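Local coordinates for protein omega transaminase (Pseudomonas sp., PDB 5LHA) that catalyses pyridoxal-phosphate-dependent transfer of an amino group from an amine donor to a carbonyl acceptor, seen here with its cofactor in the pyridoxamine phosphate form, at residues E104-M109 with A343-V348; G237-P242 with K429-P434; I300-T305 with P335-A340. All coordinates share one frame; numbering follows the deposited sequence.

How the contacts relate
The three contacts lie in one class-III aminotransferase fold but differ in depth. Contact 3 is wholly buried and apolar, tying the approach to strand 303-308 to the start of helix 335-350 beside the second subunit. Contact 1 adjoins it along that same helix, about two turns further on, and reaches the surface: leucine and methionine packing gives way to an arginine-aspartate salt bridge outside. Contact 2 stands apart, its centre 26 Å from the centres of both others. It is also buried, but joins a loop following strand 225-230 to a strand of the other seven-stranded sheet, through glycines, aliphatic tips and the methylenes of a lysine.

Contact 1 (E104-M109 with A343-V348); sequences ERLTGM and AVLDIV
Arg105 spans the gap between two helices to reach Leu345 and Asp346. From CB, which points at the other helix, CG lies anti to the backbone N (chi1 178°) and rests 3.9 Å from Leu345 CD1. The chain bends at the next torsion and then runs out to the guanidinium, one face of which is covered by Leu345, with Arg105 NH2 3.4 Å from Leu345 CB. At the tip both terminal nitrogens grip one oxygen end-on: NH1 of Arg105 is 2.8 Å from Asp346 OD1, and NH2 of Arg105 is 2.9 Å from it. Because one acceptor is shared, both bonds are bent, each 132° at the hydrogen, although the guanidinium and carboxylate planes are only 19° apart. NH2 also makes a salt bridge to Glu349, so two acids hold the charge. An alanine here would probably leave Asp346 and Glu349 without their shared counter-charge and uncover Leu345 on its outer side. Beside the arginine, Met109 SD lies 4.1 Å from Leu345 CD1, and the buried Leu106 brings CD2 toward the same methyl; leucine suits position 345 because its CB lies under the guanidinium while CD1 reaches on between Arg105 CG, Met109 and Leu106. The segments of helices 97-109 and 335-350 that meet here run in roughly the same direction, with Leu106 also packing on Phe120 of strand 115-121, while Ala343 and Ile347 turn away onto helix 72-85.

Contact 2 (G237-P242 with K429-P434); sequences GGVIVP and KIILSP
A G1 beta bulge, in which Val239 and Ile240 both face Gln234, shapes the loop that meets Lys429 and Ile431 on strand 429-432. The loop follows strand 225-230 of the sheet that also holds strand 303-308, whereas 429-432 belongs to the second mixed sheet, so in this fold type I enzyme the contact fastens a loop leaving one sheet to a strand of the other. Gly238 is the point where the lysine chain passes closest: its CA is 3.6 Å from Lys429 CD. Any CB at Gly238 would strike that methylene, and with phi at 130° it would also press on the preceding carbonyl oxygen, so glycine suits the site on both counts. Its own carbonyl is held by Arg382 NE. Next along the loop, Val239 turns its CB toward the strand, and its CG2 packs 3.9 Å from Ile431 CD1. The two side chains pass each other in opposite directions, so it is methyl ends that meet; Ile431 can extend its CD1 this far because an isoleucine has one long branch, and the same methyl comes within 4.5 Å of Gly238 CA. The pair is buried, with Ala389 of strand 387-393 packing on both. Gly237 lies near the bound pyridoxamine phosphate but does not line its pocket; its carbonyl accepts a bond from Asn155 ND2, and Lys429 CE lies 4.0 Å from Gly237 O.

Contact 3 (I300-T305 with P335-A340); sequences IPLGAT and PTACAA
Ala337 is the knuckle on which Ile300 and Leu302 close, and here the packing is tight. The backbones approach to 5.4 Å between the CA atoms of Ile300 and Ala337, a spacing that suits alanine on the helix, since a bulkier side chain would have little room against the loop. Ile300 holds CG2 anti to its backbone N, which puts that methyl 3.8 Å from Ala337 CA. Its other branch reaches along the helix to the next turn, where Ile300 CG1 lies 3.9 Å from Ala340 CB. Beta-branching thus lets one isoleucine touch two alanines spaced three residues apart. The Ala337 methyl is also met by the chain beyond: Pro301 O is 3.7 Å from Ala337 CB, and Leu302 CD1 is 3.8 Å from the same methyl. Leu302 gets there with CG anti to its backbone N (chi1 -177°), and its second methyl lies near the carbonyl oxygen of Ala337.

The contact is slacker at its margins. Ile300 CD1 comes only to 4.4 Å from Thr336 CG2, while the hydroxyl of that threonine is bonded to Ala86 O. Beyond Leu302 the chain leaves the helix altogether: Gly303, Ala304 and Thr305 pair instead with Ser121, Leu291 and Leu119 of the sheet. Even the loose side is not open to solvent, for Ile300 packs on Ile300 of the second subunit and Thr336 on its Tyr299.

In the fold, Ile78 of helix 72-85 covers Ile300, Thr336 and Ala340, and Leu102 of helix 97-109 packs on Leu302 and Cys338, so that the start of helix 335-350 is lodged between two helices and the entry to strand 303-308.

Contact 1 (E104-M109 with A343-V348)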
ATOM      1  N   GLU A 104       0.522  18.220 -33.281  1.00 37.24           N
ATOM      2  CA  GLU A 104      -0.496  18.410 -34.308  1.00 37.91           C
ATOM      3  C   GLU A 104      -0.601  17.179 -35.200  1.00 34.53           C
ATOM      4  O   GLU A 104      -1.705  16.738 -35.538  1.00 33.62           O
ATOM      5  CB  GLU A 104      -0.163  19.653 -35.132  1.00 42.91           C
ATOM      6  CG  GLU A 104      -1.124  19.952 -36.272  1.00 49.65           C
ATOM      7  CD  GLU A 104      -2.423  20.602 -35.807  1.00 54.17           C
ATOM      8  OE1 GLU A 104      -2.506  21.030 -34.634  1.00 55.35           O
ATOM      9  OE2 GLU A 104      -3.364  20.689 -36.623  1.00 56.14           O
ATOM     10  N   ARG A 105       0.549  16.613 -35.583  1.00 33.36           N
ATOM     11  CA  ARG A 105       0.579  15.451 -36.467  1.00 32.88           C
ATOM     12  C   ARG A 105      -0.073  14.238 -35.815  1.00 33.58           C
ATOM     13  O   ARG A 105      -0.873  13.539 -36.442  1.00 34.54           O
ATOM     14  CB  ARG A 105       2.030  15.141 -36.853  1.00 32.85           C
ATOM     15  CG  ARG A 105       2.221  13.925 -37.743  1.00 31.71           C
ATOM     16  CD  ARG A 105       1.984  14.246 -39.203  1.00 31.51           C
ATOM     17  NE  ARG A 105       2.116  13.049 -40.029  1.00 29.94           N
ATOM     18  CZ  ARG A 105       3.215  12.708 -40.694  1.00 28.64           C
ATOM     19  NH1 ARG A 105       4.297  13.474 -40.653  1.00 26.11           N
ATOM     20  NH2 ARG A 105       3.222  11.595 -41.413  1.00 30.51           N
ATOM     21  N   LEU A 106       0.278  13.962 -34.560  1.00 34.49           N
ATOM     22  CA  LEU A 106      -0.248  12.783 -33.879  1.00 36.46           C
ATOM     23  C   LEU A 106      -1.754  12.887 -33.669  1.00 38.31           C
ATOM     24  O   LEU A 106      -2.504  11.946 -33.959  1.00 38.05           O
ATOM     25  CB  LEU A 106       0.484  12.597 -32.550  1.00 38.48           C
ATOM     26  CG  LEU A 106       1.937  12.133 -32.691  1.00 38.42           C
ATOM     27  CD1 LEU A 106       2.686  12.216 -31.370  1.00 37.85           C
ATOM     28  CD2 LEU A 106       1.969  10.712 -33.240  1.00 38.16           C
ATOM     29  N   THR A 107      -2.219  14.032 -33.168  1.00 41.31           N
ATOM     30  CA  THR A 107      -3.648  14.219 -32.953  1.00 40.97           C
ATOM     31  C   THR A 107      -4.428  14.147 -34.261  1.00 39.77           C
ATOM     32  O   THR A 107      -5.599  13.748 -34.265  1.00 39.28           O
ATOM     33  CB  THR A 107      -3.889  15.554 -32.258  1.00 42.42           C
ATOM     34  OG1 THR A 107      -3.194  16.588 -32.967  1.00 45.35           O
ATOM     35  CG2 THR A 107      -3.358  15.504 -30.845  1.00 41.76           C
ATOM     36  N   GLY A 108      -3.806  14.546 -35.374  1.00 37.94           N
ATOM     37  CA  GLY A 108      -4.461  14.422 -36.667  1.00 37.33           C
ATOM     38  C   GLY A 108      -4.594  12.984 -37.130  1.00 35.19           C
ATOM     39  O   GLY A 108      -5.624  12.596 -37.686  1.00 33.73           O
ATOM     40  N   MET A 109      -3.538  12.182 -36.937  1.00 33.77           N
ATOM     41  CA  MET A 109      -3.567  10.775 -37.336  1.00 34.50           C
ATOM     42  C   MET A 109      -4.624   9.989 -36.584  1.00 34.83           C
ATOM     43  O   MET A 109      -5.182   9.023 -37.121  1.00 35.90           O
ATOM     44  CB  MET A 109      -2.219  10.112 -37.058  1.00 35.15           C
ATOM     45  CG  MET A 109      -1.080  10.523 -37.939  1.00 37.82           C
ATOM     46  SD  MET A 109       0.330   9.534 -37.432  1.00 37.86           S
ATOM     47  CE  MET A 109      -0.051   7.975 -38.221  1.00 39.42           C
ATOM     48  N   ALA A 343       9.890  12.203 -39.869  1.00 30.43           N
ATOM     49  CA  ALA A 343      10.391  11.501 -41.043  1.00 30.06           C
ATOM     50  C   ALA A 343       9.943  10.049 -41.036  1.00 29.62           C
ATOM     51  O   ALA A 343       9.634   9.479 -42.089  1.00 29.86           O
ATOM     52  CB  ALA A 343      11.917  11.589 -41.101  1.00 31.10           C
ATOM     53  N   VAL A 344       9.887   9.439 -39.854  1.00 31.15           N
ATOM     54  CA  VAL A 344       9.502   8.037 -39.759  1.00 29.45           C
ATOM     55  C   VAL A 344       8.032   7.861 -40.127  1.00 28.36           C
ATOM     56  O   VAL A 344       7.675   6.942 -40.873  1.00 29.05           O
ATOM     57  CB  VAL A 344       9.826   7.497 -38.353  1.00 27.73           C
ATOM     58  CG1 VAL A 344       9.173   6.141 -38.120  1.00 27.29           C
ATOM     59  CG2 VAL A 344      11.330   7.384 -38.179  1.00 26.98           C
ATOM     60  N   LEU A 345       7.164   8.747 -39.641  1.00 28.77           N
ATOM     61  CA  LEU A 345       5.741   8.627 -39.953  1.00 30.78           C
ATOM     62  C   LEU A 345       5.476   8.797 -41.439  1.00 31.27           C
ATOM     63  O   LEU A 345       4.580   8.151 -41.998  1.00 31.68           O
ATOM     64  CB  LEU A 345       4.939   9.664 -39.172  1.00 29.58           C
ATOM     65  CG  LEU A 345       5.005   9.529 -37.658  1.00 29.00           C
ATOM     66  CD1 LEU A 345       4.208  10.635 -36.995  1.00 29.23           C
ATOM     67  CD2 LEU A 345       4.481   8.171 -37.268  1.00 28.67           C
ATOM     68  N   ASP A 346       6.241   9.667 -42.093  1.00 30.92           N
ATOM     69  CA  ASP A 346       6.098   9.848 -43.530  1.00 30.56           C
ATOM     70  C   ASP A 346       6.346   8.540 -44.277  1.00 29.30           C
ATOM     71  O   ASP A 346       5.572   8.165 -45.165  1.00 29.94           O
ATOM     72  CB  ASP A 346       7.025  10.968 -43.998  1.00 33.38           C
ATOM     73  CG  ASP A 346       6.565  12.334 -43.506  1.00 34.31           C
ATOM     74  OD1 ASP A 346       5.408  12.436 -43.056  1.00 34.22           O
ATOM     75  OD2 ASP A 346       7.341  13.308 -43.584  1.00 35.85           O
ATOM     76  N   ILE A 347       7.416   7.824 -43.925  1.00 29.11           N
ATOM     77  CA  ILE A 347       7.703   6.548 -44.583  1.00 31.50           C
ATOM     78  C   ILE A 347       6.584   5.545 -44.316  1.00 33.72           C
ATOM     79  O   ILE A 347       6.172   4.803 -45.218  1.00 35.79           O
ATOM     80  CB  ILE A 347       9.072   6.005 -44.128  1.00 32.40           C
ATOM     81  CG1 ILE A 347      10.204   6.876 -44.675  1.00 32.18           C
ATOM     82  CG2 ILE A 347       9.264   4.555 -44.562  1.00 34.53           C
ATOM     83  CD1 ILE A 347      11.548   6.601 -44.042  1.00 32.42           C
ATOM     84  N   VAL A 348       6.074   5.512 -43.080  1.00 31.82           N
ATOM     85  CA  VAL A 348       5.037   4.546 -42.707  1.00 31.77           C
ATOM     86  C   VAL A 348       3.805   4.712 -43.591  1.00 34.21           C
ATOM     87  O   VAL A 348       3.240   3.737 -44.100  1.00 36.01           O
ATOM     88  CB  VAL A 348       4.684   4.695 -41.215  1.00 30.74           C
ATOM     89  CG1 VAL A 348       3.462   3.837 -40.839  1.00 30.49           C
ATOM     90  CG2 VAL A 348       5.886   4.345 -40.336  1.00 29.37           C
TER

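Contact 2 (G237-P242 with K429-P434)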
ATOM      1  N   GLY A 237       4.228 -11.045 -23.811  1.00 32.03           N
ATOM      2  CA  GLY A 237       3.580 -12.172 -23.163  1.00 31.53           C
ATOM      3  C   GLY A 237       3.409 -13.395 -24.042  1.00 31.27           C
ATOM      4  O   GLY A 237       3.041 -14.455 -23.524  1.00 33.09           O
ATOM      5  N   GLY A 238       3.692 -13.280 -25.341  1.00 28.92           N
ATOM      6  CA  GLY A 238       3.711 -14.418 -26.243  1.00 28.04           C
ATOM      7  C   GLY A 238       2.928 -14.293 -27.540  1.00 26.72           C
ATOM      8  O   GLY A 238       2.583 -15.311 -28.145  1.00 26.56           O
ATOM      9  N   VAL A 239       2.723 -13.067 -28.023  1.00 26.27           N
ATOM     10  CA  VAL A 239       1.917 -12.776 -29.209  1.00 26.49           C
ATOM     11  C   VAL A 239       0.552 -13.437 -29.064  1.00 28.12           C
ATOM     12  O   VAL A 239       0.172 -14.312 -29.849  1.00 29.09           O
ATOM     13  CB  VAL A 239       2.624 -13.218 -30.505  1.00 25.78           C
ATOM     14  CG1 VAL A 239       1.867 -12.711 -31.727  1.00 26.28           C
ATOM     15  CG2 VAL A 239       4.058 -12.713 -30.522  1.00 25.48           C
ATOM     16  N   ILE A 240      -0.216 -12.990 -28.079  1.00 28.23           N
ATOM     17  CA  ILE A 240      -1.565 -13.495 -27.864  1.00 28.71           C
ATOM     18  C   ILE A 240      -2.520 -12.582 -28.620  1.00 28.53           C
ATOM     19  O   ILE A 240      -2.655 -11.402 -28.293  1.00 28.89           O
ATOM     20  CB  ILE A 240      -1.911 -13.562 -26.374  1.00 30.93           C
ATOM     21  CG1 ILE A 240      -0.929 -14.500 -25.666  1.00 31.68           C
ATOM     22  CG2 ILE A 240      -3.348 -14.027 -26.186  1.00 32.35           C
ATOM     23  CD1 ILE A 240      -0.749 -14.215 -24.192  1.00 32.59           C
ATOM     24  N   VAL A 241      -3.140 -13.126 -29.660  1.00 30.46           N
ATOM     25  CA  VAL A 241      -4.107 -12.382 -30.473  1.00 31.71           C
ATOM     26  C   VAL A 241      -5.490 -12.644 -29.874  1.00 34.39           C
ATOM     27  O   VAL A 241      -5.960 -13.791 -29.915  1.00 36.38           O
ATOM     28  CB  VAL A 241      -4.051 -12.818 -31.943  1.00 32.72           C
ATOM     29  CG1 VAL A 241      -4.953 -11.927 -32.795  1.00 33.32           C
ATOM     30  CG2 VAL A 241      -2.624 -12.795 -32.468  1.00 31.09           C
ATOM     31  N   PRO A 242      -6.153 -11.632 -29.312  1.00 34.84           N
ATOM     32  CA  PRO A 242      -7.477 -11.858 -28.738  1.00 34.19           C
ATOM     33  C   PRO A 242      -8.480 -12.140 -29.840  1.00 36.85           C
ATOM     34  O   PRO A 242      -8.240 -11.796 -31.009  1.00 38.34           O
ATOM     35  CB  PRO A 242      -7.785 -10.533 -28.026  1.00 31.58           C
ATOM     36  CG  PRO A 242      -7.015  -9.536 -28.784  1.00 32.98           C
ATOM     37  CD  PRO A 242      -5.740 -10.227 -29.187  1.00 33.95           C
ATOM     38  N   LYS A 429       8.815 -19.579 -25.952  1.00 30.04           N
ATOM     39  CA  LYS A 429       8.243 -19.092 -27.197  1.00 31.67           C
ATOM     40  C   LYS A 429       9.294 -18.345 -28.008  1.00 31.89           C
ATOM     41  O   LYS A 429      10.052 -17.534 -27.464  1.00 31.48           O
ATOM     42  CB  LYS A 429       7.058 -18.158 -26.908  1.00 31.72           C
ATOM     43  CG  LYS A 429       6.099 -18.689 -25.847  1.00 32.88           C
ATOM     44  CD  LYS A 429       4.970 -17.714 -25.558  1.00 31.29           C
ATOM     45  CE  LYS A 429       4.063 -18.244 -24.461  1.00 32.26           C
ATOM     46  NZ  LYS A 429       4.830 -18.510 -23.206  1.00 31.86           N
ATOM     47  N   ILE A 430       9.325 -18.611 -29.313  1.00 31.63           N
ATOM     48  CA  ILE A 430      10.179 -17.878 -30.245  1.00 30.26           C
ATOM     49  C   ILE A 430       9.360 -16.740 -30.836  1.00 27.00           C
ATOM     50  O   ILE A 430       8.296 -16.970 -31.425  1.00 23.80           O
ATOM     51  CB  ILE A 430      10.725 -18.786 -31.360  1.00 31.82           C
ATOM     52  CG1 ILE A 430      11.343 -20.075 -30.815  1.00 33.03           C
ATOM     53  CG2 ILE A 430      11.758 -18.032 -32.185  1.00 32.90           C
ATOM     54  CD1 ILE A 430      12.727 -19.897 -30.226  1.00 33.60           C
ATOM     55  N   ILE A 431       9.847 -15.510 -30.677  1.00 26.90           N
ATOM     56  CA  ILE A 431       9.173 -14.324 -31.194  1.00 26.14           C
ATOM     57  C   ILE A 431       9.794 -13.939 -32.533  1.00 27.07           C
ATOM     58  O   ILE A 431      11.023 -13.839 -32.654  1.00 25.17           O
ATOM     59  CB  ILE A 431       9.251 -13.150 -30.200  1.00 24.05           C
ATOM     60  CG1 ILE A 431       8.605 -13.511 -28.858  1.00 24.67           C
ATOM     61  CG2 ILE A 431       8.639 -11.895 -30.797  1.00 22.85           C
ATOM     62  CD1 ILE A 431       7.278 -14.215 -28.967  1.00 23.69           C
ATOM     63  N   LEU A 432       8.939 -13.702 -33.527  1.00 28.11           N
ATOM     64  CA  LEU A 432       9.303 -13.134 -34.819  1.00 28.23           C
ATOM     65  C   LEU A 432       8.718 -11.727 -34.890  1.00 26.61           C
ATOM     66  O   LEU A 432       7.508 -11.560 -34.742  1.00 25.71           O
ATOM     67  CB  LEU A 432       8.753 -13.994 -35.958  1.00 29.20           C
ATOM     68  CG  LEU A 432       8.929 -15.511 -35.829  1.00 28.79           C
ATOM     69  CD1 LEU A 432       8.420 -16.248 -37.060  1.00 28.56           C
ATOM     70  CD2 LEU A 432      10.370 -15.885 -35.537  1.00 28.87           C
ATOM     71  N   SER A 433       9.565 -10.718 -35.106  1.00 26.61           N
ATOM     72  CA  SER A 433       9.054  -9.346 -35.203  1.00 29.36           C
ATOM     73  C   SER A 433       9.931  -8.484 -36.110  1.00 30.31           C
ATOM     74  O   SER A 433      10.541  -7.504 -35.658  1.00 30.00           O
ATOM     75  CB  SER A 433       8.928  -8.720 -33.815  1.00 30.40           C
ATOM     76  OG  SER A 433      10.189  -8.549 -33.203  1.00 31.07           O
ATOM     77  N   PRO A 434       9.996  -8.806 -37.397  1.00 30.44           N
ATOM     78  CA  PRO A 434      10.940  -8.142 -38.293  1.00 29.11           C
ATOM     79  C   PRO A 434      10.459  -6.754 -38.674  1.00 28.91           C
ATOM     80  O   PRO A 434       9.330  -6.368 -38.330  1.00 28.60           O
ATOM     81  CB  PRO A 434      10.953  -9.075 -39.510  1.00 29.79           C
ATOM     82  CG  PRO A 434       9.558  -9.597 -39.552  1.00 29.32           C
ATOM     83  CD  PRO A 434       9.155  -9.782 -38.116  1.00 30.43           C
TER

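Contact 3 (I300-T305 with P335-A340)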
ATOM      1  N   ILE A 300      15.803   7.396 -32.430  1.00 24.68           N
ATOM      2  CA  ILE A 300      15.985   8.280 -31.281  1.00 21.86           C
ATOM      3  C   ILE A 300      14.925   7.901 -30.257  1.00 21.79           C
ATOM      4  O   ILE A 300      13.766   7.666 -30.637  1.00 22.55           O
ATOM      5  CB  ILE A 300      15.847   9.765 -31.656  1.00 18.19           C
ATOM      6  CG1 ILE A 300      16.705  10.135 -32.869  1.00 19.20           C
ATOM      7  CG2 ILE A 300      16.228  10.630 -30.461  1.00 16.68           C
ATOM      8  CD1 ILE A 300      18.193  10.192 -32.614  1.00 19.83           C
ATOM      9  N   PRO A 301      15.260   7.815 -28.973  1.00 16.35           N
ATOM     10  CA  PRO A 301      14.244   7.465 -27.967  1.00 16.27           C
ATOM     11  C   PRO A 301      13.117   8.485 -27.952  1.00 24.82           C
ATOM     12  O   PRO A 301      13.344   9.686 -27.786  1.00 26.76           O
ATOM     13  CB  PRO A 301      15.038   7.476 -26.656  1.00 18.00           C
ATOM     14  CG  PRO A 301      16.434   7.152 -27.071  1.00 17.90           C
ATOM     15  CD  PRO A 301      16.611   7.880 -28.386  1.00 16.19           C
ATOM     16  N   LEU A 302      11.891   8.002 -28.150  1.00 24.03           N
ATOM     17  CA  LEU A 302      10.723   8.862 -28.023  1.00 25.14           C
ATOM     18  C   LEU A 302       9.535   8.023 -27.585  1.00 24.87           C
ATOM     19  O   LEU A 302       9.301   6.938 -28.118  1.00 23.80           O
ATOM     20  CB  LEU A 302      10.400   9.563 -29.350  1.00 27.67           C
ATOM     21  CG  LEU A 302       9.242  10.563 -29.414  1.00 30.28           C
ATOM     22  CD1 LEU A 302       9.558  11.852 -28.653  1.00 31.30           C
ATOM     23  CD2 LEU A 302       8.810  10.858 -30.841  1.00 29.68           C
ATOM     24  N   GLY A 303       8.761   8.564 -26.646  1.00 28.33           N
ATOM     25  CA  GLY A 303       7.498   7.977 -26.268  1.00 29.37           C
ATOM     26  C   GLY A 303       6.424   9.047 -26.281  1.00 29.42           C
ATOM     27  O   GLY A 303       6.712  10.245 -26.270  1.00 31.61           O
ATOM     28  N   ALA A 304       5.171   8.599 -26.336  1.00 26.72           N
ATOM     29  CA  ALA A 304       4.057   9.538 -26.320  1.00 26.37           C
ATOM     30  C   ALA A 304       2.828   8.893 -25.705  1.00 25.39           C
ATOM     31  O   ALA A 304       2.567   7.705 -25.910  1.00 25.90           O
ATOM     32  CB  ALA A 304       3.719  10.059 -27.725  1.00 26.56           C
ATOM     33  N   THR A 305       2.099   9.690 -24.930  1.00 22.58           N
ATOM     34  CA  THR A 305       0.789   9.326 -24.411  1.00 22.49           C
ATOM     35  C   THR A 305      -0.223  10.337 -24.931  1.00 23.61           C
ATOM     36  O   THR A 305      -0.076  11.539 -24.690  1.00 24.13           O
ATOM     37  CB  THR A 305       0.803   9.316 -22.888  1.00 20.68           C
ATOM     38  OG1 THR A 305       1.953   8.589 -22.448  1.00 22.17           O
ATOM     39  CG2 THR A 305      -0.460   8.626 -22.343  1.00 17.75           C
ATOM     40  N   PRO A 335      13.555  17.963 -29.402  1.00 20.20           N
ATOM     41  CA  PRO A 335      13.461  18.401 -30.804  1.00 21.72           C
ATOM     42  C   PRO A 335      14.051  17.399 -31.771  1.00 23.23           C
ATOM     43  O   PRO A 335      13.460  17.152 -32.829  1.00 25.16           O
ATOM     44  CB  PRO A 335      14.210  19.740 -30.808  1.00 21.58           C
ATOM     45  CG  PRO A 335      14.215  20.202 -29.395  1.00 20.81           C
ATOM     46  CD  PRO A 335      14.144  18.990 -28.523  1.00 19.51           C
ATOM     47  N   THR A 336      15.211  16.824 -31.458  1.00 21.84           N
ATOM     48  CA  THR A 336      15.772  15.851 -32.383  1.00 22.78           C
ATOM     49  C   THR A 336      14.862  14.632 -32.490  1.00 23.64           C
ATOM     50  O   THR A 336      14.604  14.137 -33.597  1.00 23.36           O
ATOM     51  CB  THR A 336      17.184  15.455 -31.951  1.00 23.34           C
ATOM     52  OG1 THR A 336      17.959  16.641 -31.736  1.00 23.84           O
ATOM     53  CG2 THR A 336      17.856  14.606 -33.032  1.00 21.46           C
ATOM     54  N   ALA A 337      14.313  14.180 -31.357  1.00 23.20           N
ATOM     55  CA  ALA A 337      13.406  13.036 -31.367  1.00 23.96           C
ATOM     56  C   ALA A 337      12.180  13.310 -32.220  1.00 25.21           C
ATOM     57  O   ALA A 337      11.780  12.478 -33.040  1.00 29.19           O
ATOM     58  CB  ALA A 337      12.994  12.682 -29.937  1.00 24.97           C
ATOM     59  N   CYS A 338      11.582  14.484 -32.061  1.00 24.53           N
ATOM     60  CA  CYS A 338      10.396  14.814 -32.841  1.00 25.99           C
ATOM     61  C   CYS A 338      10.715  14.832 -34.333  1.00 26.95           C
ATOM     62  O   CYS A 338      10.018  14.199 -35.138  1.00 26.47           O
ATOM     63  CB  CYS A 338       9.849  16.167 -32.385  1.00 28.59           C
ATOM     64  SG  CYS A 338       9.206  16.165 -30.695  1.00 29.93           S
ATOM     65  N   ALA A 339      11.795  15.533 -34.708  1.00 24.79           N
ATOM     66  CA  ALA A 339      12.229  15.614 -36.099  1.00 25.16           C
ATOM     67  C   ALA A 339      12.366  14.239 -36.736  1.00 24.01           C
ATOM     68  O   ALA A 339      11.926  14.021 -37.873  1.00 24.37           O
ATOM     69  CB  ALA A 339      13.557  16.375 -36.189  1.00 28.25           C
ATOM     70  N   ALA A 340      13.043  13.316 -36.042  1.00 23.16           N
ATOM     71  CA  ALA A 340      13.166  11.956 -36.549  1.00 21.64           C
ATOM     72  C   ALA A 340      11.805  11.276 -36.645  1.00 24.02           C
ATOM     73  O   ALA A 340      11.556  10.511 -37.583  1.00 27.19           O
ATOM     74  CB  ALA A 340      14.127  11.142 -35.676  1.00 20.97           C
TER